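Local coordinates for nucleoporin NUP159 (Saccharomyces cerevisiae, PDB 1XIP), which serves as a nuclear pore component whose N-terminal domain, a beta-propeller, functions in mRNA export by tethering the helicase Dbp5 to the pore, at residues 16-30 with 369-382. Residues are numbered along the deposited sequence; the frame is centred on the assembly and turned at random.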
loop_
_atom_site.group_PDB
_atom_site.type_symbol
_atom_site.label_atom_id
_atom_site.label_comp_id
_atom_site.label_asym_id
_atom_site.label_seq_id
_atom_site.Cartn_x
_atom_site.Cartn_y
_atom_site.Cartn_z
ATOM N N ASP A 16 16.266 15.867 -11.720
ATOM C CA ASP A 16 15.007 16.047 -12.446
ATOM C C ASP A 16 13.795 15.586 -11.634
ATOM O O ASP A 16 12.665 15.708 -12.083
ATOM C CB ASP A 16 15.042 15.297 -13.776
ATOM C CG ASP A 16 16.264 15.618 -14.600
ATOM O OD1 ASP A 16 16.768 14.696 -15.274
ATOM O OD2 ASP A 16 16.784 16.759 -14.653
ATOM N N PHE A 17 14.048 15.044 -10.448
ATOM C CA PHE A 17 12.997 14.509 -9.599
ATOM C C PHE A 17 13.008 15.208 -8.270
ATOM O O PHE A 17 14.078 15.444 -7.690
ATOM C CB PHE A 17 13.196 13.015 -9.359
ATOM C CG PHE A 17 12.653 12.158 -10.452
ATOM C CD1 PHE A 17 13.520 11.497 -11.339
ATOM C CD2 PHE A 17 11.275 12.015 -10.624
ATOM C CE1 PHE A 17 13.012 10.701 -12.379
ATOM C CE2 PHE A 17 10.761 11.225 -11.655
ATOM C CZ PHE A 17 11.629 10.568 -12.531
ATOM N N GLY A 18 11.813 15.527 -7.782
ATOM C CA GLY A 18 11.657 16.010 -6.426
ATOM C C GLY A 18 10.222 16.077 -5.958
ATOM O O GLY A 18 9.284 16.090 -6.772
ATOM N N PHE A 19 10.057 16.125 -4.638
ATOM C CA PHE A 19 8.767 16.360 -4.025
ATOM C C PHE A 19 8.648 17.815 -3.589
ATOM O O PHE A 19 9.625 18.426 -3.164
ATOM C CB PHE A 19 8.579 15.435 -2.838
ATOM C CG PHE A 19 8.471 13.982 -3.209
ATOM C CD1 PHE A 19 7.237 13.420 -3.559
ATOM C CD2 PHE A 19 9.595 13.163 -3.193
ATOM C CE1 PHE A 19 7.133 12.061 -3.887
ATOM C CE2 PHE A 19 9.503 11.829 -3.514
ATOM C CZ PHE A 19 8.265 11.267 -3.859
ATOM N N LYS A 20 7.448 18.369 -3.739
ATOM C CA LYS A 20 7.122 19.692 -3.224
ATOM C C LYS A 20 6.075 19.519 -2.134
ATOM O O LYS A 20 4.971 19.039 -2.404
ATOM C CB LYS A 20 6.586 20.590 -4.338
ATOM C CG LYS A 20 7.035 22.037 -4.223
ATOM C CD LYS A 20 6.026 22.899 -3.437
ATOM C CE LYS A 20 6.709 24.131 -2.804
ATOM N NZ LYS A 20 6.396 25.427 -3.513
ATOM N N PHE A 21 6.441 19.870 -0.898
ATOM C CA PHE A 21 5.550 19.736 0.249
ATOM C C PHE A 21 4.410 20.735 0.162
ATOM O O PHE A 21 4.603 21.941 0.332
ATOM C CB PHE A 21 6.300 19.952 1.549
ATOM C CG PHE A 21 5.433 19.820 2.766
ATOM C CD1 PHE A 21 4.957 18.557 3.177
ATOM C CD2 PHE A 21 5.066 20.951 3.511
ATOM C CE1 PHE A 21 4.146 18.436 4.320
ATOM C CE2 PHE A 21 4.251 20.829 4.656
ATOM C CZ PHE A 21 3.800 19.581 5.061
ATOM N N LEU A 22 3.222 20.235 -0.117
ATOM C CA LEU A 22 2.099 21.117 -0.312
ATOM C C LEU A 22 1.398 21.496 1.005
ATOM O O LEU A 22 0.909 22.619 1.139
ATOM C CB LEU A 22 1.134 20.539 -1.349
ATOM C CG LEU A 22 1.086 21.269 -2.695
ATOM C CD1 LEU A 22 2.455 21.685 -3.164
ATOM C CD2 LEU A 22 0.427 20.417 -3.740
ATOM N N GLY A 23 1.354 20.572 1.963
ATOM C CA GLY A 23 0.830 20.862 3.300
ATOM C C GLY A 23 0.400 19.635 4.106
ATOM O O GLY A 23 0.396 18.501 3.602
ATOM N N GLN A 24 0.026 19.877 5.363
ATOM C CA GLN A 24 -0.286 18.802 6.306
ATOM C C GLN A 24 -1.219 19.268 7.409
ATOM O O GLN A 24 -1.002 20.322 8.001
ATOM C CB GLN A 24 0.987 18.323 6.950
ATOM C CG GLN A 24 0.855 17.049 7.691
ATOM C CD GLN A 24 2.158 16.287 7.678
ATOM O OE1 GLN A 24 2.202 15.114 7.252
ATOM N NE2 GLN A 24 3.243 16.953 8.116
ATOM N N LYS A 25 -2.238 18.459 7.695
ATOM C CA LYS A 25 -3.219 18.758 8.737
ATOM C C LYS A 25 -3.854 17.475 9.267
ATOM O O LYS A 25 -3.989 16.472 8.527
ATOM C CB LYS A 25 -4.291 19.706 8.213
ATOM C CG LYS A 25 -3.962 21.188 8.478
ATOM C CD LYS A 25 -4.779 22.143 7.627
ATOM C CE LYS A 25 -3.949 23.338 7.195
ATOM N NZ LYS A 25 -4.810 24.507 6.867
ATOM N N GLN A 26 -4.213 17.485 10.555
ATOM C CA GLN A 26 -4.992 16.396 11.113
ATOM C C GLN A 26 -6.401 16.564 10.624
ATOM O O GLN A 26 -7.015 17.597 10.855
ATOM C CB GLN A 26 -4.982 16.403 12.631
ATOM C CG GLN A 26 -5.816 15.246 13.197
ATOM C CD GLN A 26 -5.499 14.929 14.633
ATOM O OE1 GLN A 26 -5.438 15.823 15.462
ATOM N NE2 GLN A 26 -5.313 13.660 14.933
ATOM N N ILE A 27 -6.901 15.565 9.915
ATOM C CA ILE A 27 -8.244 15.617 9.377
ATOM C C ILE A 27 -9.144 14.578 10.024
ATOM O O ILE A 27 -10.377 14.613 9.832
ATOM C CB ILE A 27 -8.247 15.447 7.838
ATOM C CG1 ILE A 27 -7.720 14.063 7.442
ATOM C CG2 ILE A 27 -7.476 16.622 7.165
ATOM C CD1 ILE A 27 -8.276 13.547 6.131
ATOM N N LEU A 28 -8.546 13.667 10.792
ATOM C CA LEU A 28 -9.302 12.603 11.442
ATOM C C LEU A 28 -8.683 12.257 12.783
ATOM O O LEU A 28 -7.548 12.594 13.027
ATOM C CB LEU A 28 -9.343 11.365 10.539
ATOM C CG LEU A 28 -10.153 11.446 9.250
ATOM C CD1 LEU A 28 -9.865 10.200 8.389
ATOM C CD2 LEU A 28 -11.608 11.524 9.599
ATOM N N PRO A 29 -9.400 11.567 13.657
ATOM C CA PRO A 29 -8.811 11.184 14.945
ATOM C C PRO A 29 -7.671 10.155 14.793
ATOM O O PRO A 29 -7.629 9.375 13.838
ATOM C CB PRO A 29 -9.996 10.601 15.725
ATOM C CG PRO A 29 -10.963 10.174 14.695
ATOM C CD PRO A 29 -10.788 11.090 13.509
ATOM N N SER A 30 -6.746 10.207 15.754
ATOM C CA SER A 30 -5.581 9.336 15.838
ATOM C C SER A 30 -5.938 7.931 16.317
ATOM O O SER A 30 -6.948 7.722 16.985
ATOM C CB SER A 30 -4.562 9.961 16.796
ATOM O OG SER A 30 -3.447 9.117 17.003
ATOM N N LEU A 369 -1.851 9.423 4.373
ATOM C CA LEU A 369 -2.558 9.444 5.666
ATOM C C LEU A 369 -1.788 8.703 6.781
ATOM O O LEU A 369 -1.408 7.535 6.618
ATOM C CB LEU A 369 -3.951 8.819 5.520
ATOM C CG LEU A 369 -5.139 9.581 6.123
ATOM C CD1 LEU A 369 -6.290 8.636 6.433
ATOM C CD2 LEU A 369 -4.738 10.353 7.367
ATOM N N ASN A 370 -1.613 9.399 7.912
ATOM C CA ASN A 370 -0.900 8.950 9.140
ATOM C C ASN A 370 -1.585 7.896 9.957
ATOM O O ASN A 370 -2.801 7.782 9.921
ATOM C CB ASN A 370 -0.729 10.127 10.107
ATOM C CG ASN A 370 0.613 10.773 9.988
ATOM O OD1 ASN A 370 0.939 11.694 10.738
ATOM N ND2 ASN A 370 1.415 10.297 9.039
ATOM N N ASN A 371 -0.845 7.304 10.881
ATOM C CA ASN A 371 -1.388 6.604 12.040
ATOM C C ASN A 371 -2.031 7.564 13.029
ATOM O O ASN A 371 -2.615 7.132 14.030
ATOM C CB ASN A 371 -0.304 5.778 12.744
ATOM C CG ASN A 371 0.922 6.616 13.156
ATOM O OD1 ASN A 371 1.625 7.175 12.310
ATOM N ND2 ASN A 371 1.184 6.692 14.469
ATOM N N GLU A 372 -1.921 8.866 12.763
ATOM C CA GLU A 372 -2.554 9.869 13.617
ATOM C C GLU A 372 -3.687 10.674 12.955
ATOM O O GLU A 372 -4.082 11.689 13.473
ATOM C CB GLU A 372 -1.505 10.846 14.165
ATOM C CG GLU A 372 -0.346 10.171 14.875
ATOM C CD GLU A 372 0.482 11.144 15.707
ATOM O OE1 GLU A 372 0.903 12.185 15.155
ATOM O OE2 GLU A 372 0.709 10.855 16.912
ATOM N N GLY A 373 -4.180 10.240 11.808
ATOM C CA GLY A 373 -5.249 10.940 11.121
ATOM C C GLY A 373 -4.779 12.199 10.427
ATOM O O GLY A 373 -5.574 12.987 9.947
ATOM N N SER A 374 -3.469 12.402 10.397
ATOM C CA SER A 374 -2.902 13.527 9.687
ATOM C C SER A 374 -2.753 13.173 8.222
ATOM O O SER A 374 -2.431 12.031 7.886
ATOM C CB SER A 374 -1.559 13.902 10.285
ATOM O OG SER A 374 -1.175 15.192 9.844
ATOM N N LEU A 375 -3.011 14.147 7.353
ATOM C CA LEU A 375 -2.893 13.945 5.923
ATOM C C LEU A 375 -1.896 14.918 5.350
ATOM O O LEU A 375 -1.936 16.111 5.636
ATOM C CB LEU A 375 -4.252 14.095 5.207
ATOM C CG LEU A 375 -4.246 13.643 3.723
ATOM C CD1 LEU A 375 -5.358 12.725 3.440
ATOM C CD2 LEU A 375 -4.273 14.784 2.756
ATOM N N GLN A 376 -1.026 14.396 4.506
ATOM C CA GLN A 376 0.016 15.164 3.863
ATOM C C GLN A 376 -0.214 15.158 2.337
ATOM O O GLN A 376 -0.547 14.106 1.756
ATOM C CB GLN A 376 1.335 14.514 4.194
ATOM C CG GLN A 376 2.525 15.186 3.631
ATOM C CD GLN A 376 3.818 14.407 3.887
ATOM O OE1 GLN A 376 3.794 13.288 4.453
ATOM N NE2 GLN A 376 4.950 14.989 3.468
ATOM N N ILE A 377 -0.064 16.319 1.698
ATOM C CA ILE A 377 -0.075 16.374 0.236
ATOM C C ILE A 377 1.307 16.725 -0.282
ATOM O O ILE A 377 1.909 17.718 0.140
ATOM C CB ILE A 377 -1.109 17.385 -0.325
ATOM C CG1 ILE A 377 -2.539 16.993 0.057
ATOM C CG2 ILE A 377 -0.976 17.487 -1.857
ATOM C CD1 ILE A 377 -3.590 17.952 -0.479
ATOM N N VAL A 378 1.788 15.908 -1.215
ATOM C CA VAL A 378 3.133 16.039 -1.749
ATOM C C VAL A 378 3.082 15.991 -3.294
ATOM O O VAL A 378 2.638 15.006 -3.890
ATOM C CB VAL A 378 4.058 14.927 -1.152
ATOM C CG1 VAL A 378 5.377 14.957 -1.766
ATOM C CG2 VAL A 378 4.224 15.107 0.337
ATOM N N GLY A 379 3.500 17.065 -3.937
ATOM C CA GLY A 379 3.559 17.075 -5.386
ATOM C C GLY A 379 4.878 16.517 -5.882
ATOM O O GLY A 379 5.933 17.013 -5.499
ATOM N N LEU A 380 4.832 15.483 -6.718
ATOM C CA LEU A 380 6.059 14.963 -7.319
ATOM C C LEU A 380 6.282 15.619 -8.663
ATOM O O LEU A 380 5.437 15.519 -9.548
ATOM C CB LEU A 380 6.041 13.431 -7.458
ATOM C CG LEU A 380 7.243 12.804 -8.205
ATOM C CD1 LEU A 380 8.594 12.984 -7.473
ATOM C CD2 LEU A 380 6.988 11.321 -8.533
ATOM N N PHE A 381 7.419 16.297 -8.806
ATOM C CA PHE A 381 7.674 17.070 -10.010
ATOM C C PHE A 381 8.626 16.393 -11.003
ATOM O O PHE A 381 9.404 15.494 -10.634
ATOM C CB PHE A 381 8.105 18.506 -9.674
ATOM C CG PHE A 381 9.517 18.630 -9.157
ATOM C CD1 PHE A 381 10.620 18.529 -10.026
ATOM C CD2 PHE A 381 9.754 18.896 -7.808
ATOM C CE1 PHE A 381 11.947 18.660 -9.551
ATOM C CE2 PHE A 381 11.073 19.037 -7.320
ATOM C CZ PHE A 381 12.170 18.914 -8.197
ATOM N N HIS A 382 8.508 16.828 -12.265
ATOM C CA HIS A 382 9.363 16.429 -13.399
ATOM C C HIS A 382 10.014 15.043 -13.244
ATOM O O HIS A 382 9.442 14.020 -13.635
ATOM C CB HIS A 382 10.419 17.520 -13.677
ATOM C CG HIS A 382 11.091 17.399 -15.013
ATOM N ND1 HIS A 382 10.969 16.285 -15.819
ATOM C CD2 HIS A 382 11.903 18.256 -15.680
ATOM C CE1 HIS A 382 11.665 16.466 -16.928
ATOM N NE2 HIS A 382 12.246 17.652 -16.867
HETATM O O HOH W 1 -1.607 10.801 18.106
#
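K20 and G379 exchange backbone hydrogen bonds where strand 18-26, from near the N-terminus, runs antiparallel to strand 374-381, at the end of the modelled chain. The N-terminal strand thus forms the outer edge of a four-stranded blade built otherwise from C-terminal strands, the "Velcro" closure that ties beta-propeller rings shut. The ladder is interrupted by a classic beta bulge: L22 N bonds to I377 O at 2.9 Å, and G23 N reaches the same oxygen weakly. Glycine suits G23, since at its backbone angles a CB would jam against the preceding carbonyl oxygen.

Among apolar contacts, L380 CD1 sits over the F19 ring face, 4.0 Å from its centroid, a CH-pi contact. With CG between its backbone N and carbonyl carbon (chi1 74°), F381 lays its ring across the G18 backbone; G18 N lies 3.4 Å above the ring plane, where a side chain on G18 would clash. Replacing F381 by an alanine would probably uncover this glycine backbone and open a gap beside it.

Polar contacts gather at the type I turn N370-G373, whose last residue, glycine, tolerates positive phi. G373 O accepts from I27 N and L28 N, both on the same face of its carbonyl plane. Extended Q26 sends NE2 to E372 O (2.7 Å), nearly in line with the C=O, and a water links S30 OG, which is also hydrogen-bonded to N32 N, to E372 OE2.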